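Local coordinates for FAD:protein FMN transferase (Vibrio cholerae, PDB 6NXI), which probably transfers the FMN moiety of FAD onto a threonine hydroxyl of a target flavoprotein, with magnesium as cofactor and AMP as the second product, at residues T18-Y23 / M178-G183; A223-Y228 / G270-L275. One frame throughout, in Å; residues are numbered along the deposited sequence.

Contact 1: T18-Y23 / M178-G183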
loop_
_atom_site.group_PDB
_atom_site.type_symbol
_atom_site.label_atom_id
_atom_site.label_comp_id
_atom_site.label_asym_id
_atom_site.label_seq_id
_atom_site.Cartn_x
_atom_site.Cartn_y
_atom_site.Cartn_z
ATOM N N THR A 18 -8.185 -5.591 -9.151
ATOM C CA THR A 18 -7.892 -5.578 -10.600
ATOM C C THR A 18 -6.729 -4.628 -10.834
ATOM O O THR A 18 -6.475 -3.651 -10.068
ATOM C CB THR A 18 -9.093 -5.159 -11.469
ATOM O OG1 THR A 18 -9.346 -3.820 -11.051
ATOM C CG2 THR A 18 -10.269 -6.100 -11.344
ATOM N N TYR A 19 -5.956 -4.955 -11.854
ATOM C CA TYR A 19 -4.936 -4.038 -12.381
ATOM C C TYR A 19 -5.420 -3.430 -13.704
ATOM O O TYR A 19 -6.253 -4.000 -14.437
ATOM C CB TYR A 19 -3.597 -4.738 -12.594
ATOM C CG TYR A 19 -3.541 -5.785 -13.675
ATOM C CD1 TYR A 19 -3.603 -7.134 -13.373
ATOM C CD2 TYR A 19 -3.313 -5.431 -14.998
ATOM C CE1 TYR A 19 -3.515 -8.096 -14.368
ATOM C CE2 TYR A 19 -3.261 -6.375 -16.002
ATOM C CZ TYR A 19 -3.368 -7.719 -15.683
ATOM O OH TYR A 19 -3.262 -8.665 -16.669
ATOM N N ASN A 20 -4.869 -2.268 -13.977
ATOM C CA ASN A 20 -5.101 -1.502 -15.214
ATOM C C ASN A 20 -3.759 -0.947 -15.640
ATOM O O ASN A 20 -3.153 -0.196 -14.899
ATOM C CB ASN A 20 -6.121 -0.401 -15.064
ATOM C CG ASN A 20 -7.509 -0.942 -14.870
ATOM O OD1 ASN A 20 -8.121 -1.484 -15.801
ATOM N ND2 ASN A 20 -8.007 -0.768 -13.648
ATOM N N ILE A 21 -3.294 -1.365 -16.798
ATOM C CA ILE A 21 -2.007 -0.885 -17.326
ATOM C C ILE A 21 -2.327 -0.178 -18.640
ATOM O O ILE A 21 -2.996 -0.780 -19.486
ATOM C CB ILE A 21 -1.024 -2.038 -17.444
ATOM C CG1 ILE A 21 -0.729 -2.565 -16.030
ATOM C CG2 ILE A 21 0.225 -1.592 -18.218
ATOM C CD1 ILE A 21 -0.226 -3.938 -16.004
ATOM N N LYS A 22 -1.868 1.039 -18.802
ATOM C CA LYS A 22 -1.989 1.788 -20.070
ATOM C C LYS A 22 -0.592 2.134 -20.547
ATOM O O LYS A 22 0.250 2.555 -19.734
ATOM C CB LYS A 22 -2.833 3.057 -19.932
ATOM C CG LYS A 22 -4.284 2.771 -19.623
ATOM C CD LYS A 22 -5.093 4.075 -19.419
ATOM C CE LYS A 22 -6.569 3.792 -19.212
ATOM N NZ LYS A 22 -7.421 5.004 -19.198
ATOM N N TYR A 23 -0.332 1.924 -21.824
ATOM C CA TYR A 23 0.996 2.295 -22.355
ATOM C C TYR A 23 0.806 2.793 -23.779
ATOM O O TYR A 23 -0.211 2.507 -24.438
ATOM C CB TYR A 23 2.009 1.149 -22.214
ATOM C CG TYR A 23 1.710 -0.026 -23.101
ATOM C CD1 TYR A 23 0.968 -1.089 -22.636
ATOM C CD2 TYR A 23 2.201 -0.100 -24.397
ATOM C CE1 TYR A 23 0.663 -2.173 -23.437
ATOM C CE2 TYR A 23 1.919 -1.187 -25.198
ATOM C CZ TYR A 23 1.149 -2.231 -24.718
ATOM O OH TYR A 23 0.845 -3.319 -25.496
ATOM N N MET A 178 1.181 3.984 -17.545
ATOM C CA MET A 178 0.506 4.097 -16.217
ATOM C C MET A 178 0.247 2.680 -15.754
ATOM O O MET A 178 -0.399 1.928 -16.506
ATOM C CB MET A 178 -0.824 4.831 -16.271
ATOM C CG MET A 178 -1.606 4.650 -14.971
ATOM S SD MET A 178 -3.289 5.272 -15.124
ATOM C CE MET A 178 -2.888 6.998 -15.337
ATOM N N VAL A 179 0.816 2.277 -14.606
ATOM C CA VAL A 179 0.527 0.977 -13.974
ATOM C C VAL A 179 -0.345 1.254 -12.752
ATOM O O VAL A 179 0.113 2.046 -11.920
ATOM C CB VAL A 179 1.826 0.287 -13.561
ATOM C CG1 VAL A 179 1.541 -0.966 -12.795
ATOM C CG2 VAL A 179 2.708 0.033 -14.792
ATOM N N GLU A 180 -1.519 0.644 -12.648
ATOM C CA GLU A 180 -2.430 0.864 -11.496
ATOM C C GLU A 180 -2.909 -0.502 -10.980
ATOM O O GLU A 180 -3.369 -1.327 -11.781
ATOM C CB GLU A 180 -3.580 1.775 -11.928
ATOM C CG GLU A 180 -4.608 2.015 -10.822
ATOM C CD GLU A 180 -5.813 1.118 -10.903
ATOM O OE1 GLU A 180 -6.491 1.127 -11.968
ATOM O OE2 GLU A 180 -6.034 0.335 -9.975
ATOM N N ILE A 181 -2.674 -0.785 -9.706
ATOM C CA ILE A 181 -3.222 -1.996 -9.039
ATOM C C ILE A 181 -3.981 -1.582 -7.789
ATOM O O ILE A 181 -3.403 -0.985 -6.909
ATOM C CB ILE A 181 -2.098 -2.966 -8.683
ATOM C CG1 ILE A 181 -1.229 -3.328 -9.889
ATOM C CG2 ILE A 181 -2.676 -4.194 -8.040
ATOM C CD1 ILE A 181 -0.039 -4.232 -9.506
ATOM N N GLY A 182 -5.282 -1.850 -7.764
ATOM C CA GLY A 182 -6.113 -1.485 -6.622
ATOM C C GLY A 182 -5.933 -0.027 -6.231
ATOM O O GLY A 182 -5.858 0.277 -5.011
ATOM N N GLY A 183 -5.703 0.886 -7.182
ATOM C CA GLY A 183 -5.593 2.314 -6.898
ATOM C C GLY A 183 -4.182 2.814 -6.637
ATOM O O GLY A 183 -4.005 4.054 -6.646
HETATM O O HOH W 1 -8.150 -1.350 -9.630
#
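Residues Thr18-Tyr23 and Met178-Ile181 run antiparallel as neighbouring strands of the large sheet, at 175° with the segment axes 4.7 Å apart, and Asn20 with Glu180 and Lys22 with Met178 form hydrogen-bonded pairs. Beyond the strand end, Gly182 N still reaches Thr18 O at 3.2 Å, just as the chain turns off with positive phi. Tyr19 and Ile21, which sit in non-hydrogen-bonded pairs with Ile181 and Val179, turn their CA hydrogens to the carbonyl oxygens of Glu180 and Met178.

On the face of Asn20, Glu180, Lys22 and Met178, the side chains of Asn20 and Glu180 lie side by side and point the same way, and Asn20 ND2 donates to the syn side of Glu180 OE1 at 3.0 Å (159° at the hydrogen). The carboxylate gets there because CG is anti to the backbone N (chi1 178°) and the chain then bends at chi2. Glu180 OE2 accepts from Gly183 N at 2.9 Å on the anti side and from a water at 2.7 Å that also donates to Thr18 O. Asn20 OD1 is taken by His9 and Ser11 on the adjacent strand 7-14.

On the face of Tyr19, Ile21, Val179 and Ile181, Tyr19 CB meets Ile181 CG1 at 3.9 Å, while Ile21 CG1 and Val179 CG1 are looser at 4.3 Å. Helices 32-50 and 157-171 lie against this face; the Tyr19 hydroxyl bonds Asp40 and Gln36 on the former.

Bonds to both oxygens would restrict rotation of the Glu180 carboxylate and tie it to the Gly182-Gly183 turn, where Gly182 lies about 6 Å from the bound FAD.

Contact 2: A223-Y228 / G270-L275. With MG (magnesium ion), chain C; FAD (flavin-adenine dinucleotide), chain B.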
loop_
_atom_site.group_PDB
_atom_site.type_symbol
_atom_site.label_atom_id
_atom_site.label_comp_id
_atom_site.label_asym_id
_atom_site.label_seq_id
_atom_site.Cartn_x
_atom_site.Cartn_y
_atom_site.Cartn_z
ATOM N N ALA A 223 0.340 6.731 -4.077
ATOM C CA ALA A 223 -0.445 5.790 -3.262
ATOM C C ALA A 223 -1.372 6.608 -2.398
ATOM O O ALA A 223 -0.985 7.705 -1.934
ATOM C CB ALA A 223 0.418 4.919 -2.398
ATOM N N THR A 224 -2.562 6.060 -2.184
ATOM C CA THR A 224 -3.582 6.709 -1.335
ATOM C C THR A 224 -4.124 5.714 -0.309
ATOM O O THR A 224 -4.528 4.622 -0.693
ATOM C CB THR A 224 -4.718 7.250 -2.209
ATOM O OG1 THR A 224 -4.202 8.227 -3.109
ATOM C CG2 THR A 224 -5.803 7.907 -1.393
ATOM N N SER A 225 -4.203 6.096 0.969
ATOM C CA SER A 225 -4.908 5.298 1.986
ATOM C C SER A 225 -6.098 6.076 2.510
ATOM O O SER A 225 -6.054 7.307 2.415
ATOM C CB SER A 225 -3.959 4.872 3.080
ATOM O OG SER A 225 -3.215 3.760 2.595
ATOM N N GLY A 226 -7.132 5.350 2.911
ATOM C CA GLY A 226 -8.412 5.930 3.352
ATOM C C GLY A 226 -9.352 6.176 2.176
ATOM O O GLY A 226 -8.899 6.262 1.028
ATOM N N ASP A 227 -10.637 6.296 2.472
ATOM C CA ASP A 227 -11.712 6.472 1.457
ATOM C C ASP A 227 -12.564 7.664 1.891
ATOM O O ASP A 227 -13.122 7.595 3.007
ATOM C CB ASP A 227 -12.549 5.198 1.303
ATOM C CG ASP A 227 -13.834 5.364 0.500
ATOM O OD1 ASP A 227 -13.938 6.339 -0.281
ATOM O OD2 ASP A 227 -14.729 4.515 0.672
ATOM N N TYR A 228 -12.617 8.707 1.054
ATOM C CA TYR A 228 -13.358 9.968 1.325
ATOM C C TYR A 228 -14.832 9.631 1.621
ATOM O O TYR A 228 -15.434 10.340 2.459
ATOM C CB TYR A 228 -13.188 10.957 0.165
ATOM C CG TYR A 228 -14.038 10.629 -1.035
ATOM C CD1 TYR A 228 -15.271 11.242 -1.217
ATOM C CD2 TYR A 228 -13.645 9.668 -1.957
ATOM C CE1 TYR A 228 -16.080 10.927 -2.297
ATOM C CE2 TYR A 228 -14.442 9.346 -3.045
ATOM C CZ TYR A 228 -15.664 9.977 -3.215
ATOM O OH TYR A 228 -16.458 9.676 -4.283
ATOM N N GLY A 270 3.413 2.003 1.625
ATOM C CA GLY A 270 3.710 1.913 3.067
ATOM C C GLY A 270 3.545 3.256 3.742
ATOM O O GLY A 270 2.944 3.318 4.841
ATOM N N LEU A 271 4.048 4.313 3.117
ATOM C CA LEU A 271 4.013 5.669 3.721
ATOM C C LEU A 271 2.590 6.170 3.882
ATOM O O LEU A 271 2.268 6.705 4.972
ATOM C CB LEU A 271 4.835 6.634 2.876
ATOM C CG LEU A 271 6.332 6.536 3.147
ATOM C CD1 LEU A 271 7.067 7.384 2.142
ATOM C CD2 LEU A 271 6.703 6.959 4.555
ATOM N N ALA A 272 1.752 5.955 2.876
ATOM C CA ALA A 272 0.394 6.514 2.942
ATOM C C ALA A 272 -0.315 5.907 4.164
ATOM O O ALA A 272 -0.979 6.656 4.903
ATOM C CB ALA A 272 -0.320 6.244 1.644
ATOM N N THR A 273 -0.195 4.590 4.368
ATOM C CA THR A 273 -0.911 3.943 5.495
ATOM C C THR A 273 -0.256 4.422 6.807
ATOM O O THR A 273 -0.954 4.726 7.799
ATOM C CB THR A 273 -0.896 2.416 5.341
ATOM O OG1 THR A 273 -1.383 2.014 4.032
ATOM C CG2 THR A 273 -1.737 1.800 6.442
ATOM N N GLY A 274 1.078 4.403 6.869
ATOM C CA GLY A 274 1.806 4.767 8.080
ATOM C C GLY A 274 1.511 6.174 8.517
ATOM O O GLY A 274 1.178 6.383 9.710
ATOM N N LEU A 275 1.554 7.131 7.593
ATOM C CA LEU A 275 1.281 8.535 7.949
ATOM C C LEU A 275 -0.197 8.678 8.381
ATOM O O LEU A 275 -0.487 9.431 9.344
ATOM C CB LEU A 275 1.664 9.454 6.794
ATOM C CG LEU A 275 3.132 9.433 6.385
ATOM C CD1 LEU A 275 3.346 10.396 5.226
ATOM C CD2 LEU A 275 4.069 9.807 7.523
HETATM MG MG MG C . -0.281 1.015 2.220
HETATM P PA FAD B . -3.613 0.148 2.705
HETATM O O1A FAD B . -4.278 1.347 3.281
HETATM O O2A FAD B . -2.503 0.315 1.745
HETATM O O5B FAD B . -3.111 -0.813 3.880
HETATM C C5B FAD B . -4.170 -1.366 4.706
HETATM C C4B FAD B . -3.988 -2.851 4.903
HETATM O O4B FAD B . -2.739 -3.163 5.569
HETATM C C3B FAD B . -5.090 -3.446 5.778
HETATM O O3B FAD B . -6.157 -3.922 4.957
HETATM C C2B FAD B . -4.361 -4.552 6.551
HETATM O O2B FAD B . -4.264 -5.730 5.783
HETATM C C1B FAD B . -2.978 -3.941 6.739
HETATM N N9A FAD B . -2.804 -3.075 7.884
HETATM C C8A FAD B . -3.782 -2.465 8.683
HETATM N N7A FAD B . -3.252 -1.637 9.550
HETATM C C5A FAD B . -1.885 -1.721 9.380
HETATM C C6A FAD B . -0.815 -1.097 10.040
HETATM N N6A FAD B . -0.956 -0.172 11.006
HETATM N N1A FAD B . 0.420 -1.373 9.575
HETATM C C2A FAD B . 0.557 -2.286 8.593
HETATM N N3A FAD B . -0.382 -2.935 7.892
HETATM C C4A FAD B . -1.600 -2.605 8.354
HETATM N N1 FAD B . -7.684 -9.614 -0.702
HETATM C C2 FAD B . -8.559 -10.661 -0.896
HETATM O O2 FAD B . -9.765 -10.538 -0.588
HETATM N N3 FAD B . -8.159 -11.834 -1.451
HETATM C C4 FAD B . -6.861 -12.061 -1.829
HETATM O O4 FAD B . -6.525 -13.141 -2.296
HETATM C C4X FAD B . -5.913 -11.004 -1.621
HETATM N N5 FAD B . -4.655 -11.197 -1.960
HETATM C C5X FAD B . -3.762 -10.173 -1.742
HETATM C C6 FAD B . -2.406 -10.366 -2.075
HETATM C C7 FAD B . -1.446 -9.394 -1.894
HETATM C C7M FAD B . -0.010 -9.668 -2.280
HETATM C C8 FAD B . -1.848 -8.143 -1.367
HETATM C C8M FAD B . -0.853 -7.038 -1.129
HETATM C C9 FAD B . -3.190 -7.940 -1.028
HETATM C C9A FAD B . -4.166 -8.928 -1.213
HETATM N N10 FAD B . -5.511 -8.766 -0.859
HETATM C C10 FAD B . -6.426 -9.787 -1.049
HETATM C "C1'" FAD B . -5.991 -7.459 -0.362
HETATM C "C2'" FAD B . -5.661 -7.174 1.059
HETATM O "O2'" FAD B . -6.310 -8.105 1.920
HETATM C "C3'" FAD B . -6.138 -5.755 1.412
HETATM O "O3'" FAD B . -7.538 -5.617 1.311
HETATM C "C4'" FAD B . -5.581 -4.666 0.514
HETATM O "O4'" FAD B . -4.222 -4.951 0.224
HETATM C "C5'" FAD B . -5.782 -3.287 1.111
HETATM O "O5'" FAD B . -5.045 -2.339 0.301
HETATM P P FAD B . -5.293 -0.790 0.508
HETATM O O1P FAD B . -6.718 -0.479 0.596
HETATM O O2P FAD B . -4.364 -0.186 -0.522
HETATM O O3P FAD B . -4.730 -0.684 1.990
#
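The diphosphate and magnesium site of this ApbE-family flavin transferase lies where the end of strand 220-225 meets helix 265-278, with Ser225 and Thr273 bringing their hydroxyls together beside the bound FAD. The strand segment and the helix segment run in roughly the same direction, 27° apart, with their axes 7.0 Å from each other. Such a close approach is possible because small side chains face each other: the methyl groups of Ala223 and Ala272 meet at 4.3 Å, and Ala272 CB also sits 3.9 Å from Ser225 OG. Val260 of the neighbouring strand touches Ala272 as well.

At the ligand end, Ser225 OG donates to the phosphate oxygen O1A of FAD at 2.7 Å. Thr273 OG1, 2.9 Å from Ser225 OG, binds the magnesium ion at 2.3 Å. That ion also takes the second oxygen of the same phosphate, FAD O2A, at 2.4 Å, so O1A is held by the serine hydroxyl and O2A by the metal. In Thr273 the hydroxyl is anti to the carbonyl carbon (chi1 -53°), which turns OG1 to the ion and leaves the methyl CG2 beside the ligand, 3.9 Å from FAD O5B. Backbone oxygens of Thr155 and Asp269 join the coordination of this magnesium, and a second magnesium lies near Ser225, at a site formed by Glu184 and Asp269.

Magnesium probably withdraws charge from O2A and polarises the Thr273 hydroxyl, while the Ser225 hydrogen bond would offset part of the charge on O1A. The strand thus grips this phosphate directly through Ser225, and the helix through the magnesium on Thr273, consistent with the inferred transfer of FMN to a protein threonine with release of AMP.

Both contacts draw on the same antiparallel sheet: contact 1 joins two of its strands, whereas contact 2 sets a third strand against helix 265-278. Their centres lie 18 Å apart, yet their nearest atoms come within about 5 Å and do not touch. Contact 1 is partly buried, with one face under helices and the other partly exposed, and it relies on regular backbone hydrogen bonds. Contact 2 is buried near the middle of the chain, and is joined by touching alanine methyls and, by way of Ser225 and Thr273, through the phosphate and magnesium. The turn after 178-181 leads into strand 184-188, whose Glu184 takes part in the second metal site.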